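Local coordinates for phosphoserine phosphatase RsbX (Bacillus subtilis, PDB 3W42), which dephosphorylates the stressosome protein RsbS and so acts as a negative regulator of the general stress factor sigma-B, at residues E6-I10 and K94-E98; S106-F112 and Y123-G129; Y145-F151 and I194-S199. One frame throughout, in Å; residues are numbered along the deposited sequence.

Contact 1: residues E6-I10 and K94-E98; sequences ENEHI and KINFE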
loop_
_atom_site.group_PDB
_atom_site.type_symbol
_atom_site.label_atom_id
_atom_site.label_comp_id
_atom_site.label_asym_id
_atom_site.label_seq_id
_atom_site.Cartn_x
_atom_site.Cartn_y
_atom_site.Cartn_z
ATOM N N GLU A 6 -15.402 -6.417 -0.247
ATOM C CA GLU A 6 -15.969 -6.063 -1.539
ATOM C C GLU A 6 -17.157 -5.140 -1.368
ATOM O O GLU A 6 -17.962 -5.341 -0.428
ATOM C CB GLU A 6 -16.474 -7.339 -2.240
ATOM C CG GLU A 6 -17.021 -7.091 -3.633
ATOM C CD GLU A 6 -17.230 -8.336 -4.458
ATOM O OE1 GLU A 6 -16.889 -9.405 -4.018
ATOM O OE2 GLU A 6 -17.659 -8.226 -5.667
ATOM N N ASN A 7 -17.311 -4.221 -2.286
ATOM C CA ASN A 7 -18.518 -3.454 -2.437
ATOM C C ASN A 7 -18.830 -3.319 -3.917
ATOM O O ASN A 7 -18.219 -4.017 -4.730
ATOM C CB ASN A 7 -18.535 -2.174 -1.621
ATOM C CG ASN A 7 -17.604 -1.117 -2.149
ATOM O OD1 ASN A 7 -17.061 -1.212 -3.262
ATOM N ND2 ASN A 7 -17.351 -0.119 -1.329
ATOM N N GLU A 8 -19.736 -2.428 -4.291
ATOM C CA GLU A 8 -20.085 -2.323 -5.689
ATOM C C GLU A 8 -18.959 -1.739 -6.558
ATOM O O GLU A 8 -19.011 -1.897 -7.776
ATOM C CB GLU A 8 -21.359 -1.442 -5.837
ATOM C CG GLU A 8 -22.642 -2.049 -5.211
ATOM C CD GLU A 8 -23.778 -1.040 -4.988
ATOM O OE1 GLU A 8 -23.598 -0.136 -4.073
ATOM O OE2 GLU A 8 -24.793 -1.097 -5.707
ATOM N N HIS A 9 -18.007 -1.087 -5.947
ATOM C CA HIS A 9 -16.988 -0.318 -6.645
ATOM C C HIS A 9 -15.614 -0.936 -6.638
ATOM O O HIS A 9 -14.763 -0.565 -7.469
ATOM C CB HIS A 9 -16.915 1.090 -6.052
ATOM C CG HIS A 9 -18.245 1.772 -6.124
ATOM N ND1 HIS A 9 -18.830 2.120 -7.314
ATOM C CD2 HIS A 9 -19.098 2.056 -5.112
ATOM C CE1 HIS A 9 -20.021 2.632 -7.004
ATOM N NE2 HIS A 9 -20.203 2.569 -5.689
ATOM N N ILE A 10 -15.320 -1.795 -5.687
ATOM C CA ILE A 10 -13.998 -2.380 -5.546
ATOM C C ILE A 10 -14.088 -3.698 -4.797
ATOM O O ILE A 10 -14.935 -3.882 -3.938
ATOM C CB ILE A 10 -13.045 -1.405 -4.756
ATOM C CG1 ILE A 10 -11.541 -1.755 -4.994
ATOM C CG2 ILE A 10 -13.443 -1.262 -3.263
ATOM C CD1 ILE A 10 -10.610 -0.799 -4.323
ATOM N N LYS A 94 -5.827 7.165 -1.915
ATOM C CA LYS A 94 -7.252 7.456 -1.772
ATOM C C LYS A 94 -7.914 7.318 -3.125
ATOM O O LYS A 94 -7.332 7.664 -4.155
ATOM C CB LYS A 94 -7.484 8.847 -1.190
ATOM C CG LYS A 94 -7.233 8.950 0.327
ATOM C CD LYS A 94 -7.259 10.379 0.869
ATOM C CE LYS A 94 -8.604 11.080 0.661
ATOM N NZ LYS A 94 -9.629 10.667 1.592
ATOM N N ILE A 95 -9.142 6.824 -3.126
ATOM C CA ILE A 95 -9.930 6.629 -4.339
ATOM C C ILE A 95 -11.306 7.197 -4.130
ATOM O O ILE A 95 -11.965 6.901 -3.151
ATOM C CB ILE A 95 -10.000 5.172 -4.785
ATOM C CG1 ILE A 95 -8.629 4.524 -4.836
ATOM C CG2 ILE A 95 -10.795 5.109 -6.074
ATOM C CD1 ILE A 95 -8.606 3.027 -5.226
ATOM N N ASN A 96 -11.779 8.009 -5.087
ATOM C CA ASN A 96 -13.169 8.434 -5.141
ATOM C C ASN A 96 -13.856 7.653 -6.288
ATOM O O ASN A 96 -13.453 7.776 -7.447
ATOM C CB ASN A 96 -13.261 9.969 -5.392
ATOM C CG ASN A 96 -14.701 10.356 -5.412
ATOM O OD1 ASN A 96 -15.414 10.132 -6.381
ATOM N ND2 ASN A 96 -15.204 10.906 -4.253
ATOM N N PHE A 97 -14.818 6.840 -5.930
ATOM C CA PHE A 97 -15.389 5.921 -6.902
ATOM C C PHE A 97 -16.259 6.629 -7.946
ATOM O O PHE A 97 -16.169 6.276 -9.129
ATOM C CB PHE A 97 -16.204 4.805 -6.267
ATOM C CG PHE A 97 -15.418 4.006 -5.247
ATOM C CD1 PHE A 97 -14.188 3.477 -5.593
ATOM C CD2 PHE A 97 -15.896 3.753 -3.966
ATOM C CE1 PHE A 97 -13.490 2.677 -4.663
ATOM C CE2 PHE A 97 -15.199 3.016 -3.101
ATOM C CZ PHE A 97 -14.023 2.455 -3.433
ATOM N N GLU A 98 -17.102 7.590 -7.548
ATOM C CA GLU A 98 -17.971 8.281 -8.498
ATOM C C GLU A 98 -17.159 8.955 -9.618
ATOM O O GLU A 98 -17.597 8.945 -10.799
ATOM C CB GLU A 98 -18.848 9.267 -7.745
ATOM C CG GLU A 98 -19.968 9.920 -8.645
ATOM C CD GLU A 98 -19.571 11.209 -9.290
ATOM O OE1 GLU A 98 -18.651 11.928 -8.758
ATOM O OE2 GLU A 98 -20.278 11.542 -10.287
#
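Apolar and CH-pi packing joins these two segments, burying 215 Å² between them. H9 lays its CB over the face of the F97 ring, 3.4 Å from F97 CG and 3.5 Å from the ring centroid; in return F97 CB sits over one face of the imidazole, 4.0 Å from its centroid. The two rings are nearly parallel (16°) but slid apart, with centroids 5.1 Å apart, so they barely overlap and the contact is made by the two CB groups, each over the other ring, as CH-pi interactions. Apolar contacts continue inward: I10 CG2 lies 3.8 Å from F97 CZ, and I10 CD1 meets I95 CD1 at 4.4 Å. Within 6-10, the N7 side chain holds the loop: N7 OD1 accepts from H9 N (2.8 Å), an Asx turn, and from I10 N (3.0 Å), completing an Asx motif, while N7 N donates to I10 O (2.9 Å). Around this core, I10, I95 and F97 also touch L38, and I10 and I95 reach L198. The C-terminal end of strand 88-96 thus meets the 2-6/10-17 hairpin loop between the two sheets of the PPM-type (PP2C) alpha-beta-beta-alpha sandwich.

Contact 2: residues S106-F112 and Y123-G129; sequences SVGNVRF and YPLPISG
Segment 106-112 leaves one strand at V107, turns through G108-V110 and enters the next at R111; the extended loop 123-129 runs antiparallel alongside it, with CA atoms pairing F112 with Y123 (6.2 Å), N109 with P126 (5.3 Å) and G108 with I127 (5.0 Å). Y123 (chi1 t) places CD1 3.8 Å from F112 O and CE1 3.4 Å from R111 NH2. P124 sets CD 3.4 Å from F112 O, and P124 O accepts from R111 NH2 (3.0 Å), whose m,m,m rotamer curls back for this, and from water 2 (2.8 Å), which accepts from R111 NE (2.9 Å) and F112 N (3.0 Å). L125 CA passes 3.8 Å from R111 NH2. P126 covers one guanidinium face, CD to R111 CZ 3.5 Å, and puts CB 3.5 Å from G108 O. I127 O receives a weak hydrogen bond from G108 N (2.9 Å); water 1 accepts from I127 N (3.0 Å), donates to G108 O (2.8 Å) and bonds S106 OG (2.7 Å), also hydrogen-bonded to S91 OG. G129 O approaches G108 CA at 3.4 Å; G108, at 107/-155, calls for glycine. Segment 106-112 crosses between the PPM sandwich sheets, and N109 hydrogen-bonds manganese ligand D156, its side chain about 6 Å from the ion. Strand 101-107 lies beside 88-96, strand 111-115 beside 150-154, and Y123 packs on helix 163-169.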
loop_
_atom_site.group_PDB
_atom_site.type_symbol
_atom_site.label_atom_id
_atom_site.label_comp_id
_atom_site.label_asym_id
_atom_site.label_seq_id
_atom_site.Cartn_x
_atom_site.Cartn_y
_atom_site.Cartn_z
ATOM N N SER A 106 3.726 8.953 -1.573
ATOM C CA SER A 106 4.623 7.940 -1.031
ATOM C C SER A 106 5.982 8.523 -0.751
ATOM O O SER A 106 6.453 9.422 -1.478
ATOM C CB SER A 106 4.702 6.836 -2.075
ATOM O OG SER A 106 5.594 5.812 -1.718
ATOM N N VAL A 107 6.665 7.960 0.257
ATOM C CA VAL A 107 8.107 8.160 0.432
ATOM C C VAL A 107 8.709 6.791 0.770
ATOM O O VAL A 107 8.252 6.145 1.708
ATOM C CB VAL A 107 8.447 9.168 1.531
ATOM C CG1 VAL A 107 9.950 9.268 1.741
ATOM C CG2 VAL A 107 7.842 10.565 1.183
ATOM N N GLY A 108 9.721 6.394 0.013
ATOM C CA GLY A 108 10.398 5.161 0.284
ATOM C C GLY A 108 10.087 4.075 -0.694
ATOM O O GLY A 108 9.790 4.315 -1.858
ATOM N N ASN A 109 10.245 2.820 -0.245
ATOM C CA ASN A 109 10.309 1.660 -1.106
ATOM C C ASN A 109 9.071 0.796 -1.065
ATOM O O ASN A 109 9.116 -0.338 -1.575
ATOM C CB ASN A 109 11.586 0.856 -0.824
ATOM C CG ASN A 109 11.500 0.128 0.495
ATOM O OD1 ASN A 109 10.621 0.412 1.327
ATOM N ND2 ASN A 109 12.422 -0.809 0.669
ATOM N N VAL A 110 7.961 1.303 -0.578
ATOM C CA VAL A 110 6.698 0.633 -0.726
ATOM C C VAL A 110 6.140 0.989 -2.080
ATOM O O VAL A 110 6.044 2.188 -2.441
ATOM C CB VAL A 110 5.696 1.066 0.438
ATOM C CG1 VAL A 110 4.354 0.370 0.272
ATOM C CG2 VAL A 110 6.303 0.765 1.791
ATOM N N ARG A 111 5.875 0.009 -2.916
ATOM C CA ARG A 111 5.579 0.206 -4.329
ATOM C C ARG A 111 4.088 0.142 -4.616
ATOM O O ARG A 111 3.351 -0.572 -3.947
ATOM C CB ARG A 111 6.286 -0.827 -5.150
ATOM C CG ARG A 111 7.855 -0.908 -4.968
ATOM C CD ARG A 111 8.521 0.382 -5.127
ATOM N NE ARG A 111 8.418 0.924 -6.466
ATOM C CZ ARG A 111 9.211 0.621 -7.503
ATOM N NH1 ARG A 111 10.296 -0.154 -7.292
ATOM N NH2 ARG A 111 8.973 1.154 -8.701
ATOM N N PHE A 112 3.671 0.871 -5.626
ATOM C CA PHE A 112 2.303 0.911 -6.089
ATOM C C PHE A 112 2.310 0.766 -7.598
ATOM O O PHE A 112 3.057 1.455 -8.309
ATOM C CB PHE A 112 1.654 2.268 -5.721
ATOM C CG PHE A 112 0.292 2.531 -6.279
ATOM C CD1 PHE A 112 -0.754 1.618 -6.222
ATOM C CD2 PHE A 112 -0.026 3.798 -6.791
ATOM C CE1 PHE A 112 -2.016 1.956 -6.663
ATOM C CE2 PHE A 112 -1.269 4.141 -7.237
ATOM C CZ PHE A 112 -2.294 3.213 -7.187
ATOM N N TYR A 123 3.081 3.278 -12.523
ATOM C CA TYR A 123 4.097 2.488 -11.839
ATOM C C TYR A 123 5.228 3.445 -11.488
ATOM O O TYR A 123 6.341 3.399 -12.060
ATOM C CB TYR A 123 4.598 1.323 -12.698
ATOM C CG TYR A 123 5.392 0.258 -11.936
ATOM C CD1 TYR A 123 5.877 0.350 -10.635
ATOM C CD2 TYR A 123 5.583 -0.925 -12.605
ATOM C CE1 TYR A 123 6.605 -0.787 -10.075
ATOM C CE2 TYR A 123 6.293 -2.013 -12.093
ATOM C CZ TYR A 123 6.801 -1.912 -10.803
ATOM O OH TYR A 123 7.484 -2.936 -10.133
ATOM N N PRO A 124 4.996 4.313 -10.517
ATOM C CA PRO A 124 5.998 5.266 -10.157
ATOM C C PRO A 124 7.279 4.635 -9.625
ATOM O O PRO A 124 7.225 3.636 -8.924
ATOM C CB PRO A 124 5.321 6.159 -9.098
ATOM C CG PRO A 124 4.276 5.288 -8.548
ATOM C CD PRO A 124 3.778 4.480 -9.701
ATOM N N LEU A 125 8.397 5.279 -9.860
ATOM C CA LEU A 125 9.632 4.888 -9.229
ATOM C C LEU A 125 9.560 5.190 -7.762
ATOM O O LEU A 125 8.869 6.108 -7.300
ATOM C CB LEU A 125 10.795 5.678 -9.801
ATOM C CG LEU A 125 11.107 5.336 -11.235
ATOM C CD1 LEU A 125 12.344 6.169 -11.584
ATOM C CD2 LEU A 125 11.286 3.776 -11.397
ATOM N N PRO A 126 10.315 4.420 -6.943
ATOM C CA PRO A 126 10.353 4.686 -5.494
ATOM C C PRO A 126 11.003 6.023 -5.216
ATOM O O PRO A 126 11.964 6.378 -5.910
ATOM C CB PRO A 126 11.124 3.496 -4.939
ATOM C CG PRO A 126 12.071 3.121 -6.043
ATOM C CD PRO A 126 11.338 3.428 -7.312
ATOM N N ILE A 127 10.531 6.766 -4.256
ATOM C CA ILE A 127 11.100 8.006 -3.767
ATOM C C ILE A 127 12.188 7.630 -2.733
ATOM O O ILE A 127 11.892 6.911 -1.774
ATOM C CB ILE A 127 9.965 8.896 -3.181
ATOM C CG1 ILE A 127 8.930 9.276 -4.269
ATOM C CG2 ILE A 127 10.550 10.049 -2.438
ATOM C CD1 ILE A 127 9.414 10.322 -5.261
ATOM N N SER A 128 13.383 8.141 -2.858
ATOM C CA SER A 128 14.458 7.824 -1.927
ATOM C C SER A 128 14.164 8.305 -0.564
ATOM O O SER A 128 13.432 9.247 -0.316
ATOM C CB SER A 128 15.801 8.389 -2.451
ATOM O OG SER A 128 15.718 9.811 -2.575
ATOM N N GLY A 129 14.811 7.622 0.379
ATOM C CA GLY A 129 14.717 7.974 1.778
ATOM C C GLY A 129 13.516 7.304 2.466
ATOM O O GLY A 129 13.090 6.241 2.128
HETATM O O HOH W 1 7.975 6.229 -2.884
HETATM O O HOH W 2 5.989 2.498 -6.713
#

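Contact 3: residues Y145-F151 and I194-S199; sequences YEKGSKF and ILGQLS
This is an antiparallel beta pairing in the six-stranded sheet, where the start of strand 150-154 and the turn before it lie along the C-terminal end of strand 191-198. K150 pairs with Q197 at a non-hydrogen-bonded position (CA-CA 4.4 Å) and F151 with G196 at a hydrogen-bonded one (5.2 Å), through F151 N to G196 O (2.9 Å) and G196 N to F151 O (3.0 Å); further along, L198 N donates to S149 O and G148 N to L198 O, both 2.8 Å. E146-S149 form a type II turn with G148 at 97/-9, closed by S149 N to E146 O (3.1 Å) and reinforced by S149 OG to E146 O (2.7 Å). F151 (chi1 p) folds its ring over G196 CA, 3.9 Å from the centroid; an ideal CB at 196 would come 2.4 Å from F151 CE2, so this depends on glycine. L198 CD1 stands 3.8 Å from the Y145 ring centroid, over its face, and 3.9 Å from F151 CD2. This side faces the other sheet, where I95 meets Y145, F151 and L198. On the other, K150 CG meets Q197 CG at 4.1 Å, K150 NZ hydrogen-bonds to L167 O and G170 O, and K150 packs on I176 of helix 173-179. Water 3 bridges Y145 OH (2.7 Å) and S199 OXT (2.6 Å). The chemistry implies a C-terminal strand held through L198, with the S199 carboxylate compensated by a salt bridge to R100 and by water.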
loop_
_atom_site.group_PDB
_atom_site.type_symbol
_atom_site.label_atom_id
_atom_site.label_comp_id
_atom_site.label_asym_id
_atom_site.label_seq_id
_atom_site.Cartn_x
_atom_site.Cartn_y
_atom_site.Cartn_z
ATOM N N TYR A 145 -8.832 6.612 -13.257
ATOM C CA TYR A 145 -8.693 5.217 -13.635
ATOM C C TYR A 145 -9.906 4.823 -14.482
ATOM O O TYR A 145 -10.984 5.325 -14.333
ATOM C CB TYR A 145 -8.483 4.258 -12.446
ATOM C CG TYR A 145 -9.663 4.150 -11.533
ATOM C CD1 TYR A 145 -10.670 3.226 -11.739
ATOM C CD2 TYR A 145 -9.774 4.974 -10.425
ATOM C CE1 TYR A 145 -11.727 3.103 -10.911
ATOM C CE2 TYR A 145 -10.918 4.878 -9.576
ATOM C CZ TYR A 145 -11.854 3.945 -9.792
ATOM O OH TYR A 145 -12.910 3.852 -8.926
ATOM N N GLU A 146 -9.721 3.830 -15.307
ATOM C CA GLU A 146 -10.788 3.198 -16.086
ATOM C C GLU A 146 -11.353 1.987 -15.407
ATOM O O GLU A 146 -10.647 1.276 -14.656
ATOM C CB GLU A 146 -10.338 2.820 -17.477
ATOM C CG GLU A 146 -9.968 4.018 -18.298
ATOM C CD GLU A 146 -9.843 3.770 -19.741
ATOM O OE1 GLU A 146 -8.760 3.224 -20.053
ATOM O OE2 GLU A 146 -10.688 4.225 -20.558
ATOM N N LYS A 147 -12.638 1.752 -15.618
ATOM C CA LYS A 147 -13.237 0.563 -15.087
ATOM C C LYS A 147 -12.408 -0.679 -15.484
ATOM O O LYS A 147 -11.909 -0.820 -16.592
ATOM C CB LYS A 147 -14.708 0.409 -15.467
ATOM C CG LYS A 147 -14.970 0.261 -16.940
ATOM C CD LYS A 147 -16.441 -0.145 -17.190
ATOM C CE LYS A 147 -16.833 -0.151 -18.675
ATOM N NZ LYS A 147 -16.792 1.147 -19.298
ATOM N N GLY A 148 -12.243 -1.607 -14.527
ATOM C CA GLY A 148 -11.480 -2.784 -14.761
ATOM C C GLY A 148 -10.044 -2.726 -14.291
ATOM O O GLY A 148 -9.341 -3.746 -14.345
ATOM N N SER A 149 -9.584 -1.564 -13.895
ATOM C CA SER A 149 -8.224 -1.420 -13.383
ATOM C C SER A 149 -7.972 -2.287 -12.178
ATOM O O SER A 149 -8.874 -2.520 -11.367
ATOM C CB SER A 149 -7.945 0.046 -13.048
ATOM O OG SER A 149 -7.990 0.876 -14.205
ATOM N N LYS A 150 -6.736 -2.773 -12.056
ATOM C CA LYS A 150 -6.313 -3.629 -10.961
ATOM C C LYS A 150 -4.997 -3.067 -10.396
ATOM O O LYS A 150 -4.142 -2.642 -11.192
ATOM C CB LYS A 150 -6.102 -5.070 -11.428
ATOM C CG LYS A 150 -7.380 -5.759 -11.800
ATOM C CD LYS A 150 -7.276 -7.040 -12.585
ATOM C CE LYS A 150 -7.075 -6.743 -14.072
ATOM N NZ LYS A 150 -6.802 -7.920 -14.855
ATOM N N PHE A 151 -4.810 -3.075 -9.090
ATOM C CA PHE A 151 -3.647 -2.483 -8.500
ATOM C C PHE A 151 -3.073 -3.337 -7.377
ATOM O O PHE A 151 -3.797 -4.142 -6.764
ATOM C CB PHE A 151 -3.846 -1.054 -8.059
ATOM C CG PHE A 151 -4.779 -0.867 -6.875
ATOM C CD1 PHE A 151 -4.314 -1.018 -5.594
ATOM C CD2 PHE A 151 -6.113 -0.550 -7.062
ATOM C CE1 PHE A 151 -5.239 -0.841 -4.476
ATOM C CE2 PHE A 151 -6.964 -0.375 -5.955
ATOM C CZ PHE A 151 -6.528 -0.514 -4.690
ATOM N N ILE A 194 -1.559 -5.113 -0.645
ATOM C CA ILE A 194 -2.969 -4.830 -0.826
ATOM C C ILE A 194 -3.240 -4.900 -2.307
ATOM O O ILE A 194 -2.585 -4.221 -3.083
ATOM C CB ILE A 194 -3.378 -3.471 -0.275
ATOM C CG1 ILE A 194 -3.088 -3.311 1.212
ATOM C CG2 ILE A 194 -4.846 -3.176 -0.612
ATOM C CD1 ILE A 194 -3.487 -1.963 1.820
ATOM N N LEU A 195 -4.204 -5.713 -2.711
ATOM C CA LEU A 195 -4.692 -5.820 -4.058
ATOM C C LEU A 195 -6.058 -5.159 -4.171
ATOM O O LEU A 195 -6.913 -5.347 -3.273
ATOM C CB LEU A 195 -4.877 -7.258 -4.440
ATOM C CG LEU A 195 -3.579 -8.047 -4.603
ATOM C CD1 LEU A 195 -3.769 -9.513 -4.713
ATOM C CD2 LEU A 195 -2.908 -7.531 -6.066
ATOM N N GLY A 196 -6.347 -4.522 -5.294
ATOM C CA GLY A 196 -7.662 -4.036 -5.587
ATOM C C GLY A 196 -8.017 -4.264 -7.051
ATOM O O GLY A 196 -7.200 -4.202 -7.936
ATOM N N GLN A 197 -9.299 -4.537 -7.250
ATOM C CA GLN A 197 -9.917 -4.633 -8.574
ATOM C C GLN A 197 -11.070 -3.635 -8.566
ATOM O O GLN A 197 -11.981 -3.755 -7.747
ATOM C CB GLN A 197 -10.377 -6.053 -8.884
ATOM C CG GLN A 197 -11.140 -6.129 -10.192
ATOM C CD GLN A 197 -11.472 -7.550 -10.542
ATOM O OE1 GLN A 197 -11.225 -7.951 -11.701
ATOM N NE2 GLN A 197 -12.031 -8.278 -9.647
ATOM N N LEU A 198 -11.020 -2.678 -9.504
ATOM C CA LEU A 198 -11.958 -1.524 -9.517
ATOM C C LEU A 198 -12.989 -1.701 -10.596
ATOM O O LEU A 198 -12.653 -1.972 -11.784
ATOM C CB LEU A 198 -11.135 -0.250 -9.810
ATOM C CG LEU A 198 -10.232 0.160 -8.644
ATOM C CD1 LEU A 198 -9.100 1.020 -9.082
ATOM C CD2 LEU A 198 -11.089 0.910 -7.578
ATOM N N SER A 199 -14.245 -1.495 -10.263
ATOM C CA SER A 199 -15.373 -1.554 -11.184
ATOM C C SER A 199 -15.527 -0.207 -11.939
ATOM O O SER A 199 -16.444 -0.197 -12.801
ATOM C CB SER A 199 -16.644 -1.903 -10.408
ATOM O OG SER A 199 -16.420 -3.111 -9.723
ATOM O OXT SER A 199 -14.841 0.764 -11.585
HETATM O O HOH W 3 -14.604 1.722 -9.172
HETATM O O HOH W 4 -10.761 -6.040 -13.819
HETATM O O HOH W 5 -10.022 -8.620 -14.602
#

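In the fold
Along the chain the three contacts come in series, each closing before the next opens. Contacts 1 and 3 are neighbours, their centres about 9 Å apart on the same side of the chain's centre; H9 O and S199 N (3.0 Å, a probable hydrogen bond) and the packing of I95 CG2 on Y145 CE2 (3.5 Å) join them. Contact 2 lies about 24 Å from contact 1 and about 20 Å from contact 3, centre to centre, yet F112 CE1 touches F151 CB (3.8 Å), since strands 111-115 and 150-154 are adjacent. Contacts 1 and 2 connect the two sheets, while contact 3 pairs strands within the six-stranded one and packs its inner face on the other. Contact 2 is the one near the metal site.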